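Local coordinates for clostripain-related protein (Bacteroides thetaiotaomicron, PDB 5L20), which probably acts as a cysteine peptidase of the clostripain (C11) family, this chain forming an N-terminal part of the whole enzyme, crystallised with a lysine-ended peptide inhibitor, at residues T23-Y27 with F50-T54; E45-I49 with V96-T102; T11-Y15 with I92-V96. The contacts are given in a common frame with arbitrary orientation. Residues are numbered along the deposited sequence.

Interaction 1: residues T23-Y27 with F50-T54; sequences TSNFY and FMCTT
The first turn of helix 23-37, closed by the Tyr27 N to Thr23 O hydrogen bond of 3.1 Å, faces the C-terminal end of strand 45-52, where the chain turns a corner at Thr53. The short axes approach to 10.2 Å and run nearly antiparallel at 149° (signed crossing angle -149°). CA atoms are nearest for Thr23 with Thr53 (7.2 Å) and Phe26 with Met51 (8.5 Å). Met51 (ttt) projects straight from the strand so that its methyl lies against three side chains of the turn: Met51 CE is 3.6 Å from Thr23 CG2 and 3.8 Å from Phe26 CB, at the Phe26 ring edge. Tyr27, in the m rotamer, lays its ring over this methyl, with Met51 CE 3.6 Å from the Tyr27 centroid and 15° off the normal (CH-pi), and Met51 SD 4.3 Å from it and 28° off, an oblique Met-aromatic contact. Tyr27 OH touches Thr53 CG2 at 3.5 Å; a water 2.9 Å from both Tyr27 OH and Thr53 O bridges the two segments. This is helix-on-sheet packing inside a beta-alpha-beta unit, strand 10-16 to strand 45-52. With no direct hydrogen bond, cohesion rests on the methionine's dispersion contacts, supplemented by one water bridge.

Interaction 2: residues E45-I49 with V96-T102; sequences ERIII and VQRYSPT
Arg46 and Ile48 point the same way from strand 45-49, both phi/psi pairs being extended, and meet the C-terminal end of helix 86-99 and the loop after it. The nearest CA pairs, Arg46 with Ser100 and Ile48 with Val96, are each 7.1 Å apart, so the order of partners reverses along the two segments. Ser100 N still bonds to Val96 O (2.8 Å), but with phi -137° and psi near +80° Ser100 leaves helical geometry and turns its CB to the strand. Arg46 (m, t, t, chi4 81°) extends across this helix end. Arg46 NH1 donates to Ser100 OG at 2.9 Å (143° at the hydrogen), with Ser100 OG near the guanidinium plane; Tyr99 O lies over one guanidinium face, 4.1 Å from Arg46 CZ. Thr102 CG2 approaches Arg46 NH1 to 3.8 Å, and a water joins Arg46 NH2 (3.0 Å) to Pro101 O (2.5 Å). Ser100 OG, in the t rotamer, also bonds to Thr11 OG1. Deeper in, Ile48 (m, m) sets CG1 4.0 Å from Ser100 CB and CG2 4.1 Å from Val96 CG2, the valine being t. This joins the helix terminus to the sheet, where Glu62 of the neighbouring strand forms a long, weak ion pair with Arg46. The chemistry is graded: aliphatic contact inside gives way to a directional arginine-serine bond and a water bridge, which tie the end of the helix to the strand.

Interaction 3: residues T11-Y15 with I92-V96; sequences TVFMY and ILNDV
Strand 11-15 and helix segment 92-96 pack face to face, their short axes 10.8 Å apart at closest approach and 145° between N-to-C directions (signed crossing angle 145°). The closest CA pairs, Phe13 with Val96 at 7.6 Å and Tyr15 with Ile92 at 9.6 Å, set the register and show the gap widening toward Tyr15. Thr11, Phe13 and Tyr15 direct their CA-to-CB bonds to the helix, as do Ile92 and Val96, one turn apart and linked by the Val96 N to Ile92 O bond of 2.9 Å.

The ring contacts centre on Phe13 (chi1 177°, chi2 44°). Val96 CG2 lies 3.6 Å from the Phe13 ring centroid and 14° off the normal, a CH-pi contact over the face, with Val96 in the t rotamer.

The remaining aliphatic and aromatic packing surrounds this: Phe13 CZ is 3.8 Å from Ile92 CG2 and Phe13 CE2 is 3.6 Å from Leu93 CD2, the leucine (m, t) extending toward the ring from a sideways CB. Tyr15 CE1 meets Ile92 CD1 more loosely at 4.4 Å, and Thr11 CG2 meets Val96 CG1 at 4.0 Å.

Polar links across the pair are absent. Thr11 OG1 instead bonds to Thr102 OG1 and Ser100 OG beyond the helix, and Asp95 turns its carboxylate to Lys76, Tyr78 and Arg98.

Since helix 23-37 packs on the other face of the sheet, this contact supplies the second helical layer of an alpha-beta-alpha sandwich, consistent with the caspase-like fold of clan CD cysteine peptidases, to which the clostripain family belongs.

Overall arrangement
The three contacts bracket one sheet. Interaction 1 puts helix 23-37 on one face and interactions 2 and 3 put helix 86-99 on the other. Interactions 2 and 3, with centres about 6 Å apart, share Val96 and are stitched by Thr11 OG1, 2.7 Å from both Ser100 OG and Thr102 OG1. Interaction 1 lies about 15 Å from interaction 3 and 19 Å from interaction 2, centre to centre. Phe50 links it to interaction 3 through the sheet: Phe50 N is 2.9 Å from Met14 O, and Phe50 CE2 packs 3.6 Å from Ile92 CD1. Interaction 1 also borders the inhibitor: Phe26 packs on a modified side chain of the bound peptide.

Interaction 1: residues T23-Y27 with F50-T54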
ATOM      1  N   THR A  23       9.321   8.271   5.229  1.00 14.40           N
ATOM      2  CA  THR A  23       9.505   6.849   5.029  1.00 14.26           C
ATOM      3  C   THR A  23       9.542   6.064   6.339  1.00 13.77           C
ATOM      4  O   THR A  23       8.910   5.009   6.472  1.00 15.54           O
ATOM      5  CB  THR A  23      10.807   6.585   4.247  1.00 17.53           C
ATOM      6  OG1 THR A  23      10.828   7.438   3.107  1.00 19.23           O
ATOM      7  CG2 THR A  23      10.910   5.137   3.791  1.00 19.85           C
ATOM      8  N   SER A  24      10.279   6.574   7.325  1.00 20.47           N
ATOM      9  CA  SER A  24      10.349   5.893   8.606  0.62 17.90           C
ATOM     10  C   SER A  24       8.978   5.889   9.301  1.00 13.30           C
ATOM     11  O   SER A  24       8.573   4.883   9.889  1.00 18.78           O
ATOM     12  CB  SER A  24      11.430   6.530   9.496  0.62 20.81           C
ATOM     13  OG  SER A  24      11.320   7.947   9.564  0.62 27.46           O
ATOM     14  N   ASN A  25       8.259   7.010   9.209  1.00 14.89           N
ATOM     15  CA  ASN A  25       6.901   7.048   9.757  1.00 17.14           C
ATOM     16  C   ASN A  25       6.010   5.999   9.093  1.00 13.71           C
ATOM     17  O   ASN A  25       5.180   5.376   9.736  1.00 14.30           O
ATOM     18  CB  ASN A  25       6.293   8.441   9.600  1.00 14.06           C
ATOM     19  CG  ASN A  25       7.127   9.524  10.270  1.00 22.61           C
ATOM     20  OD1 ASN A  25       7.963  10.167   9.628  1.00 21.87           O
ATOM     21  ND2 ASN A  25       6.908   9.722  11.561  1.00 25.33           N
ATOM     22  N   PHE A  26       6.177   5.796   7.779  1.00 12.50           N
ATOM     23  CA  PHE A  26       5.394   4.799   7.073  1.00 15.36           C
ATOM     24  C   PHE A  26       5.685   3.382   7.579  1.00 12.37           C
ATOM     25  O   PHE A  26       4.780   2.546   7.702  1.00 13.77           O
ATOM     26  CB  PHE A  26       5.679   4.858   5.566  1.00 11.95           C
ATOM     27  CG  PHE A  26       5.182   6.118   4.876  1.00 11.63           C
ATOM     28  CD1 PHE A  26       4.313   7.012   5.483  1.00 12.81           C
ATOM     29  CD2 PHE A  26       5.616   6.383   3.586  1.00 14.36           C
ATOM     30  CE1 PHE A  26       3.902   8.143   4.810  1.00 15.07           C
ATOM     31  CE2 PHE A  26       5.215   7.500   2.907  1.00 13.51           C
ATOM     32  CZ  PHE A  26       4.372   8.387   3.509  1.00 13.35           C
ATOM     33  N   TYR A  27       6.961   3.079   7.837  1.00 15.22           N
ATOM     34  CA  TYR A  27       7.277   1.778   8.386  1.00 19.59           C
ATOM     35  C   TYR A  27       6.557   1.543   9.720  1.00 11.50           C
ATOM     36  O   TYR A  27       6.055   0.459   9.953  1.00 15.43           O
ATOM     37  CB  TYR A  27       8.791   1.617   8.550  1.00 17.54           C
ATOM     38  CG  TYR A  27       9.500   1.340   7.241  1.00 17.58           C
ATOM     39  CD1 TYR A  27       9.138   0.236   6.461  1.00 19.89           C
ATOM     40  CD2 TYR A  27      10.523   2.162   6.790  1.00 19.69           C
ATOM     41  CE1 TYR A  27       9.785  -0.036   5.249  1.00 19.83           C
ATOM     42  CE2 TYR A  27      11.180   1.901   5.579  1.00 19.62           C
ATOM     43  CZ  TYR A  27      10.805   0.805   4.830  1.00 21.14           C
ATOM     44  OH  TYR A  27      11.452   0.537   3.632  1.00 26.29           O
ATOM     45  N   PHE A  50       1.531  -0.893  -1.356  1.00 12.85           N
ATOM     46  CA  PHE A  50       2.555  -0.384  -2.268  1.00 11.33           C
ATOM     47  C   PHE A  50       3.373   0.608  -1.490  1.00 11.92           C
ATOM     48  O   PHE A  50       2.833   1.598  -0.991  1.00 11.99           O
ATOM     49  CB  PHE A  50       1.943   0.293  -3.494  1.00 11.90           C
ATOM     50  CG  PHE A  50       2.931   0.999  -4.383  1.00 12.01           C
ATOM     51  CD1 PHE A  50       3.305   2.323  -4.142  1.00 13.15           C
ATOM     52  CD2 PHE A  50       3.467   0.331  -5.496  1.00 11.72           C
ATOM     53  CE1 PHE A  50       4.190   2.985  -5.023  1.00 12.67           C
ATOM     54  CE2 PHE A  50       4.340   0.978  -6.366  1.00 12.76           C
ATOM     55  CZ  PHE A  50       4.706   2.300  -6.137  1.00 12.74           C
ATOM     56  N   MET A  51       4.681   0.384  -1.379  1.00 11.79           N
ATOM     57  CA  MET A  51       5.513   1.361  -0.704  1.00 12.07           C
ATOM     58  C   MET A  51       6.809   1.629  -1.456  1.00 14.83           C
ATOM     59  O   MET A  51       7.539   0.684  -1.793  1.00 15.37           O
ATOM     60  CB  MET A  51       5.835   0.933   0.730  1.00 14.65           C
ATOM     61  CG  MET A  51       6.697   1.959   1.407  1.00 16.85           C
ATOM     62  SD  MET A  51       6.940   1.589   3.141  1.00 19.18           S
ATOM     63  CE  MET A  51       8.199   2.785   3.525  1.00 17.35           C
ATOM     64  N   CYS A  52       7.073   2.899  -1.726  1.00 13.73           N
ATOM     65  CA  CYS A  52       8.376   3.342  -2.242  1.00 14.09           C
ATOM     66  C   CYS A  52       9.394   3.256  -1.120  1.00 17.94           C
ATOM     67  O   CYS A  52       9.231   3.891  -0.084  1.00 16.17           O
ATOM     68  CB  CYS A  52       8.307   4.769  -2.780  1.00 11.64           C
ATOM     69  SG  CYS A  52       7.443   4.935  -4.352  1.00 15.63           S
ATOM     70  N   THR A  53      10.451   2.475  -1.325  1.00 17.10           N
ATOM     71  CA  THR A  53      11.511   2.422  -0.324  1.00 18.16           C
ATOM     72  C   THR A  53      12.583   3.464  -0.642  1.00 18.80           C
ATOM     73  O   THR A  53      13.360   3.858   0.239  1.00 22.38           O
ATOM     74  CB  THR A  53      12.131   1.037  -0.268  1.00 20.66           C
ATOM     75  OG1 THR A  53      12.548   0.684  -1.587  1.00 20.67           O
ATOM     76  CG2 THR A  53      11.112   0.001   0.202  1.00 20.81           C
ATOM     77  N   THR A  54      12.651   3.871  -1.913  1.00 17.06           N
ATOM     78  CA  THR A  54      13.392   5.059  -2.343  1.00 18.60           C
ATOM     79  C   THR A  54      12.529   5.789  -3.356  1.00 16.56           C
ATOM     80  O   THR A  54      11.432   5.308  -3.690  1.00 17.90           O
ATOM     81  CB  THR A  54      14.757   4.714  -2.996  1.00 21.13           C
ATOM     82  OG1 THR A  54      14.532   4.197  -4.318  1.00 20.06           O
ATOM     83  CG2 THR A  54      15.544   3.693  -2.156  1.00 20.56           C
TER
HETATM   84  O   HOH W   1      13.371   2.554   2.788  1.00 25.81           O

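Interaction 2: residues E45-I49 with V96-T102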
ATOM      1  N   GLU A  45     -11.163 -10.498   3.495  1.00 18.89           N
ATOM      2  CA  GLU A  45     -10.485  -9.290   3.006  1.00 18.26           C
ATOM      3  C   GLU A  45      -8.998  -9.526   2.857  1.00 22.73           C
ATOM      4  O   GLU A  45      -8.441 -10.412   3.510  1.00 22.24           O
ATOM      5  CB  GLU A  45     -10.719  -8.109   3.955  1.00 17.90           C
ATOM      6  CG  GLU A  45     -12.184  -7.777   4.245  1.00 18.70           C
ATOM      7  CD  GLU A  45     -12.759  -8.553   5.428  1.00 27.49           C
ATOM      8  OE1 GLU A  45     -12.000  -9.266   6.126  1.00 27.07           O
ATOM      9  OE2 GLU A  45     -13.981  -8.435   5.660  1.00 25.36           O
ATOM     10  N   ARG A  46      -8.359  -8.716   2.008  1.00 16.17           N
ATOM     11  CA  ARG A  46      -6.901  -8.693   1.897  1.00 15.42           C
ATOM     12  C   ARG A  46      -6.395  -7.275   2.132  1.00 13.44           C
ATOM     13  O   ARG A  46      -7.084  -6.302   1.795  1.00 14.23           O
ATOM     14  CB  ARG A  46      -6.431  -9.154   0.518  1.00 15.02           C
ATOM     15  CG  ARG A  46      -6.644 -10.644   0.168  1.00 19.86           C
ATOM     16  CD  ARG A  46      -5.763 -11.037  -1.054  1.00 18.35           C
ATOM     17  NE  ARG A  46      -6.133 -12.298  -1.685  1.00 28.95           N
ATOM     18  CZ  ARG A  46      -7.136 -12.445  -2.553  1.00 31.74           C
ATOM     19  NH1 ARG A  46      -7.903 -11.406  -2.890  1.00 25.82           N
ATOM     20  NH2 ARG A  46      -7.401 -13.643  -3.068  1.00 33.46           N
ATOM     21  N   ILE A  47      -5.186  -7.168   2.670  1.00 12.58           N
ATOM     22  CA  ILE A  47      -4.484  -5.901   2.785  1.00 12.20           C
ATOM     23  C   ILE A  47      -3.285  -5.958   1.850  1.00 13.38           C
ATOM     24  O   ILE A  47      -2.432  -6.851   1.992  1.00 12.97           O
ATOM     25  CB  ILE A  47      -4.003  -5.616   4.219  1.00 15.09           C
ATOM     26  CG1 ILE A  47      -5.213  -5.445   5.148  1.00 15.87           C
ATOM     27  CG2 ILE A  47      -3.140  -4.361   4.217  1.00 17.50           C
ATOM     28  CD1 ILE A  47      -4.875  -5.269   6.587  1.00 16.38           C
ATOM     29  N   ILE A  48      -3.232  -5.031   0.903  1.00 13.69           N
ATOM     30  CA  ILE A  48      -2.167  -4.946  -0.093  1.00 11.79           C
ATOM     31  C   ILE A  48      -1.483  -3.598   0.080  1.00 15.53           C
ATOM     32  O   ILE A  48      -2.173  -2.580   0.212  1.00 11.23           O
ATOM     33  CB  ILE A  48      -2.720  -5.047  -1.531  1.00 11.95           C
ATOM     34  CG1 ILE A  48      -3.554  -6.318  -1.737  1.00 12.16           C
ATOM     35  CG2 ILE A  48      -1.581  -4.855  -2.547  1.00 14.88           C
ATOM     36  CD1 ILE A  48      -2.731  -7.606  -1.558  1.00 15.85           C
ATOM     37  N   ILE A  49      -0.153  -3.576   0.111  1.00 11.42           N
ATOM     38  CA  ILE A  49       0.593  -2.360   0.331  1.00 11.00           C
ATOM     39  C   ILE A  49       1.568  -2.103  -0.804  1.00 12.11           C
ATOM     40  O   ILE A  49       2.297  -3.016  -1.206  1.00 11.83           O
ATOM     41  CB  ILE A  49       1.358  -2.407   1.664  1.00 11.80           C
ATOM     42  CG1 ILE A  49       0.364  -2.761   2.786  1.00 15.22           C
ATOM     43  CG2 ILE A  49       2.106  -1.106   1.891  1.00 12.97           C
ATOM     44  CD1 ILE A  49       0.922  -2.675   4.186  1.00 15.43           C
ATOM     45  N   VAL A  96      -2.810  -4.355  -8.235  1.00 10.57           N
ATOM     46  CA  VAL A  96      -3.565  -4.660  -7.014  1.00 11.22           C
ATOM     47  C   VAL A  96      -4.757  -5.553  -7.337  1.00 12.50           C
ATOM     48  O   VAL A  96      -5.026  -6.546  -6.646  1.00 10.85           O
ATOM     49  CB  VAL A  96      -4.034  -3.345  -6.324  1.00 10.81           C
ATOM     50  CG1 VAL A  96      -5.037  -3.654  -5.181  1.00 11.76           C
ATOM     51  CG2 VAL A  96      -2.818  -2.612  -5.805  1.00 11.30           C
ATOM     52  N   GLN A  97      -5.473  -5.223  -8.411  1.00  9.62           N
ATOM     53  CA  GLN A  97      -6.633  -6.009  -8.770  1.00 10.48           C
ATOM     54  C   GLN A  97      -6.257  -7.436  -9.211  1.00 11.78           C
ATOM     55  O   GLN A  97      -6.969  -8.368  -8.897  1.00 13.23           O
ATOM     56  CB  GLN A  97      -7.407  -5.316  -9.882  1.00 11.99           C
ATOM     57  CG  GLN A  97      -8.050  -4.006  -9.454  1.00 10.77           C
ATOM     58  CD  GLN A  97      -8.655  -3.323 -10.658  1.00 10.71           C
ATOM     59  OE1 GLN A  97      -9.733  -3.703 -11.151  1.00 12.86           O
ATOM     60  NE2 GLN A  97      -7.946  -2.327 -11.168  1.00 10.81           N
ATOM     61  N   ARG A  98      -5.151  -7.586  -9.941  1.00 10.91           N
ATOM     62  CA  ARG A  98      -4.703  -8.921 -10.386  1.00 11.97           C
ATOM     63  C   ARG A  98      -4.336  -9.774  -9.197  1.00 13.54           C
ATOM     64  O   ARG A  98      -4.755 -10.928  -9.126  1.00 15.06           O
ATOM     65  CB  ARG A  98      -3.511  -8.814 -11.334  1.00 13.87           C
ATOM     66  CG  ARG A  98      -3.921  -8.698 -12.797  1.00 18.73           C
ATOM     67  CD  ARG A  98      -2.702  -8.697 -13.742  1.00 17.76           C
ATOM     68  NE  ARG A  98      -1.887  -7.499 -13.550  1.00 16.47           N
ATOM     69  CZ  ARG A  98      -1.962  -6.421 -14.326  1.00 15.36           C
ATOM     70  NH1 ARG A  98      -2.760  -6.401 -15.386  1.00 21.53           N
ATOM     71  NH2 ARG A  98      -1.222  -5.377 -14.053  1.00 18.56           N
ATOM     72  N   TYR A  99      -3.566  -9.229  -8.261  1.00 10.57           N
ATOM     73  CA  TYR A  99      -3.174 -10.019  -7.101  1.00 12.44           C
ATOM     74  C   TYR A  99      -4.340 -10.222  -6.138  1.00 16.01           C
ATOM     75  O   TYR A  99      -4.385 -11.219  -5.403  1.00 15.43           O
ATOM     76  CB  TYR A  99      -2.001  -9.371  -6.372  1.00 13.11           C
ATOM     77  CG  TYR A  99      -0.686  -9.533  -7.086  1.00 12.54           C
ATOM     78  CD1 TYR A  99      -0.039 -10.764  -7.081  1.00 16.85           C
ATOM     79  CD2 TYR A  99      -0.083  -8.466  -7.749  1.00 15.87           C
ATOM     80  CE1 TYR A  99       1.181 -10.919  -7.713  1.00 16.95           C
ATOM     81  CE2 TYR A  99       1.145  -8.617  -8.404  1.00 15.30           C
ATOM     82  CZ  TYR A  99       1.755  -9.848  -8.371  1.00 16.95           C
ATOM     83  OH  TYR A  99       2.979 -10.010  -8.977  1.00 20.72           O
ATOM     84  N   SER A 100      -5.290  -9.279  -6.128  1.00 12.33           N
ATOM     85  CA  SER A 100      -6.363  -9.351  -5.140  1.00 13.33           C
ATOM     86  C   SER A 100      -7.717  -9.041  -5.767  1.00 16.19           C
ATOM     87  O   SER A 100      -8.214  -7.926  -5.670  1.00 13.42           O
ATOM     88  CB  SER A 100      -6.081  -8.388  -3.985  1.00 16.48           C
ATOM     89  OG  SER A 100      -7.032  -8.594  -2.942  1.00 15.74           O
ATOM     90  N   PRO A 101      -8.324 -10.021  -6.443  1.00 12.78           N
ATOM     91  CA  PRO A 101      -9.641  -9.846  -7.046  1.00 12.35           C
ATOM     92  C   PRO A 101     -10.739  -9.880  -5.991  1.00 17.28           C
ATOM     93  O   PRO A 101     -10.956 -10.922  -5.367  1.00 17.96           O
ATOM     94  CB  PRO A 101      -9.772 -11.057  -7.988  1.00 16.05           C
ATOM     95  CG  PRO A 101      -8.449 -11.718  -7.965  1.00 18.15           C
ATOM     96  CD  PRO A 101      -7.728 -11.334  -6.755  1.00 14.42           C
ATOM     97  N   THR A 102     -11.407  -8.751  -5.767  1.00 13.29           N
ATOM     98  CA  THR A 102     -12.422  -8.679  -4.721  1.00 13.86           C
ATOM     99  C   THR A 102     -13.569  -7.834  -5.229  1.00 15.36           C
ATOM    100  O   THR A 102     -13.425  -7.122  -6.224  1.00 16.65           O
ATOM    101  CB  THR A 102     -11.871  -8.056  -3.399  1.00 12.80           C
ATOM    102  OG1 THR A 102     -11.265  -6.784  -3.677  1.00 13.08           O
ATOM    103  CG2 THR A 102     -10.821  -8.942  -2.736  1.00 14.17           C
TER
HETATM  104  O   HOH W   2     -10.021 -13.055  -4.434  1.00 35.34           O

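Interaction 3: residues T11-Y15 with I92-V96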
ATOM      1  N   THR A  11     -10.555  -5.509  -0.723  1.00 10.61           N
ATOM      2  CA  THR A  11      -9.132  -5.241  -0.672  1.00 11.11           C
ATOM      3  C   THR A  11      -8.929  -3.852  -0.110  1.00 10.79           C
ATOM      4  O   THR A  11      -9.507  -2.874  -0.642  1.00 11.96           O
ATOM      5  CB  THR A  11      -8.516  -5.259  -2.074  1.00 12.29           C
ATOM      6  OG1 THR A  11      -8.719  -6.537  -2.677  1.00 12.96           O
ATOM      7  CG2 THR A  11      -7.051  -4.945  -2.020  1.00 13.61           C
ATOM      8  N   VAL A  12      -8.137  -3.758   0.953  1.00 10.03           N
ATOM      9  CA  VAL A  12      -7.697  -2.468   1.469  1.00  8.65           C
ATOM     10  C   VAL A  12      -6.299  -2.232   0.906  1.00 12.23           C
ATOM     11  O   VAL A  12      -5.364  -2.998   1.196  1.00 12.98           O
ATOM     12  CB  VAL A  12      -7.661  -2.437   3.023  1.00 12.08           C
ATOM     13  CG1 VAL A  12      -7.119  -1.120   3.534  1.00 11.75           C
ATOM     14  CG2 VAL A  12      -9.065  -2.697   3.601  1.00 12.17           C
ATOM     15  N   PHE A  13      -6.167  -1.206   0.070  1.00 11.14           N
ATOM     16  CA  PHE A  13      -4.897  -0.884  -0.561  1.00  9.17           C
ATOM     17  C   PHE A  13      -4.249   0.302   0.132  1.00  9.58           C
ATOM     18  O   PHE A  13      -4.748   1.423   0.031  1.00 10.53           O
ATOM     19  CB  PHE A  13      -5.117  -0.600  -2.044  1.00 12.41           C
ATOM     20  CG  PHE A  13      -3.871  -0.179  -2.777  1.00  9.48           C
ATOM     21  CD1 PHE A  13      -2.657  -0.839  -2.569  1.00 11.02           C
ATOM     22  CD2 PHE A  13      -3.928   0.859  -3.709  1.00 11.20           C
ATOM     23  CE1 PHE A  13      -1.524  -0.436  -3.266  1.00 10.47           C
ATOM     24  CE2 PHE A  13      -2.809   1.239  -4.404  1.00  9.85           C
ATOM     25  CZ  PHE A  13      -1.608   0.605  -4.187  1.00  8.49           C
ATOM     26  N   MET A  14      -3.127   0.056   0.803  1.00  8.97           N
ATOM     27  CA  MET A  14      -2.348   1.099   1.434  1.00 10.42           C
ATOM     28  C   MET A  14      -1.279   1.539   0.441  1.00  9.08           C
ATOM     29  O   MET A  14      -0.400   0.728   0.059  1.00 11.30           O
ATOM     30  CB  MET A  14      -1.718   0.607   2.735  1.00 11.38           C
ATOM     31  CG  MET A  14      -0.986   1.735   3.455  1.00 13.26           C
ATOM     32  SD  MET A  14      -0.436   1.214   5.094  1.00 16.65           S
ATOM     33  CE  MET A  14      -1.585   2.195   6.049  1.00 19.64           C
ATOM     34  N   TYR A  15      -1.329   2.808   0.074  1.00  9.98           N
ATOM     35  CA  TYR A  15      -0.524   3.380  -1.000  1.00  9.30           C
ATOM     36  C   TYR A  15       0.400   4.445  -0.418  1.00 10.06           C
ATOM     37  O   TYR A  15      -0.075   5.475   0.103  1.00 10.13           O
ATOM     38  CB  TYR A  15      -1.470   3.984  -2.055  1.00  9.21           C
ATOM     39  CG  TYR A  15      -0.801   4.698  -3.208  1.00  8.39           C
ATOM     40  CD1 TYR A  15       0.086   4.015  -4.019  1.00 10.38           C
ATOM     41  CD2 TYR A  15      -1.052   6.038  -3.489  1.00 10.48           C
ATOM     42  CE1 TYR A  15       0.698   4.636  -5.096  1.00 10.70           C
ATOM     43  CE2 TYR A  15      -0.453   6.674  -4.593  1.00 10.83           C
ATOM     44  CZ  TYR A  15       0.414   5.966  -5.377  1.00 10.12           C
ATOM     45  OH  TYR A  15       1.059   6.563  -6.421  1.00 11.43           O
ATOM     46  N   ILE A  92      -0.400   0.459 -11.304  1.00 10.99           N
ATOM     47  CA  ILE A  92      -0.285  -0.060  -9.938  1.00  9.89           C
ATOM     48  C   ILE A  92      -1.638  -0.615  -9.456  1.00 10.99           C
ATOM     49  O   ILE A  92      -1.707  -1.704  -8.886  1.00 11.22           O
ATOM     50  CB  ILE A  92       0.257   1.024  -8.971  1.00 10.44           C
ATOM     51  CG1 ILE A  92       1.716   1.311  -9.308  1.00 11.85           C
ATOM     52  CG2 ILE A  92       0.167   0.574  -7.524  1.00 11.92           C
ATOM     53  CD1 ILE A  92       2.216   2.642  -8.755  1.00 13.99           C
ATOM     54  N   LEU A  93      -2.711   0.134  -9.722  1.00  9.95           N
ATOM     55  CA  LEU A  93      -4.022  -0.343  -9.303  1.00 10.45           C
ATOM     56  C   LEU A  93      -4.449  -1.605 -10.070  1.00  9.83           C
ATOM     57  O   LEU A  93      -5.195  -2.433  -9.556  1.00 10.39           O
ATOM     58  CB  LEU A  93      -5.061   0.763  -9.493  1.00 10.60           C
ATOM     59  CG  LEU A  93      -4.955   1.921  -8.514  1.00 11.10           C
ATOM     60  CD1 LEU A  93      -5.936   2.985  -8.909  1.00 11.87           C
ATOM     61  CD2 LEU A  93      -5.231   1.470  -7.078  1.00 11.24           C
ATOM     62  N   ASN A  94      -3.996  -1.758 -11.317  1.00  9.69           N
ATOM     63  CA  ASN A  94      -4.290  -3.000 -12.053  1.00  9.66           C
ATOM     64  C   ASN A  94      -3.510  -4.185 -11.459  1.00 10.44           C
ATOM     65  O   ASN A  94      -4.031  -5.291 -11.367  1.00 11.30           O
ATOM     66  CB  ASN A  94      -3.962  -2.861 -13.546  1.00 10.57           C
ATOM     67  CG  ASN A  94      -4.972  -2.005 -14.281  1.00 12.93           C
ATOM     68  OD1 ASN A  94      -6.102  -1.798 -13.806  1.00 12.28           O
ATOM     69  ND2 ASN A  94      -4.583  -1.504 -15.454  1.00 11.84           N
ATOM     70  N   ASP A  95      -2.290  -3.911 -10.989  1.00  8.95           N
ATOM     71  CA  ASP A  95      -1.534  -4.940 -10.256  1.00 10.58           C
ATOM     72  C   ASP A  95      -2.326  -5.345  -8.991  1.00 12.15           C
ATOM     73  O   ASP A  95      -2.471  -6.525  -8.683  1.00 11.16           O
ATOM     74  CB  ASP A  95      -0.156  -4.423  -9.844  1.00 11.73           C
ATOM     75  CG  ASP A  95       0.823  -4.313 -10.999  1.00 12.35           C
ATOM     76  OD1 ASP A  95       0.629  -4.978 -12.044  1.00 14.07           O
ATOM     77  OD2 ASP A  95       1.816  -3.584 -10.808  1.00 15.11           O
ATOM     78  N   VAL A  96      -2.810  -4.355  -8.235  1.00 10.57           N
ATOM     79  CA  VAL A  96      -3.565  -4.660  -7.014  1.00 11.22           C
ATOM     80  C   VAL A  96      -4.757  -5.553  -7.337  1.00 12.50           C
ATOM     81  O   VAL A  96      -5.026  -6.546  -6.646  1.00 10.85           O
ATOM     82  CB  VAL A  96      -4.034  -3.345  -6.324  1.00 10.81           C
ATOM     83  CG1 VAL A  96      -5.037  -3.654  -5.181  1.00 11.76           C
ATOM     84  CG2 VAL A  96      -2.818  -2.612  -5.805  1.00 11.30           C
TER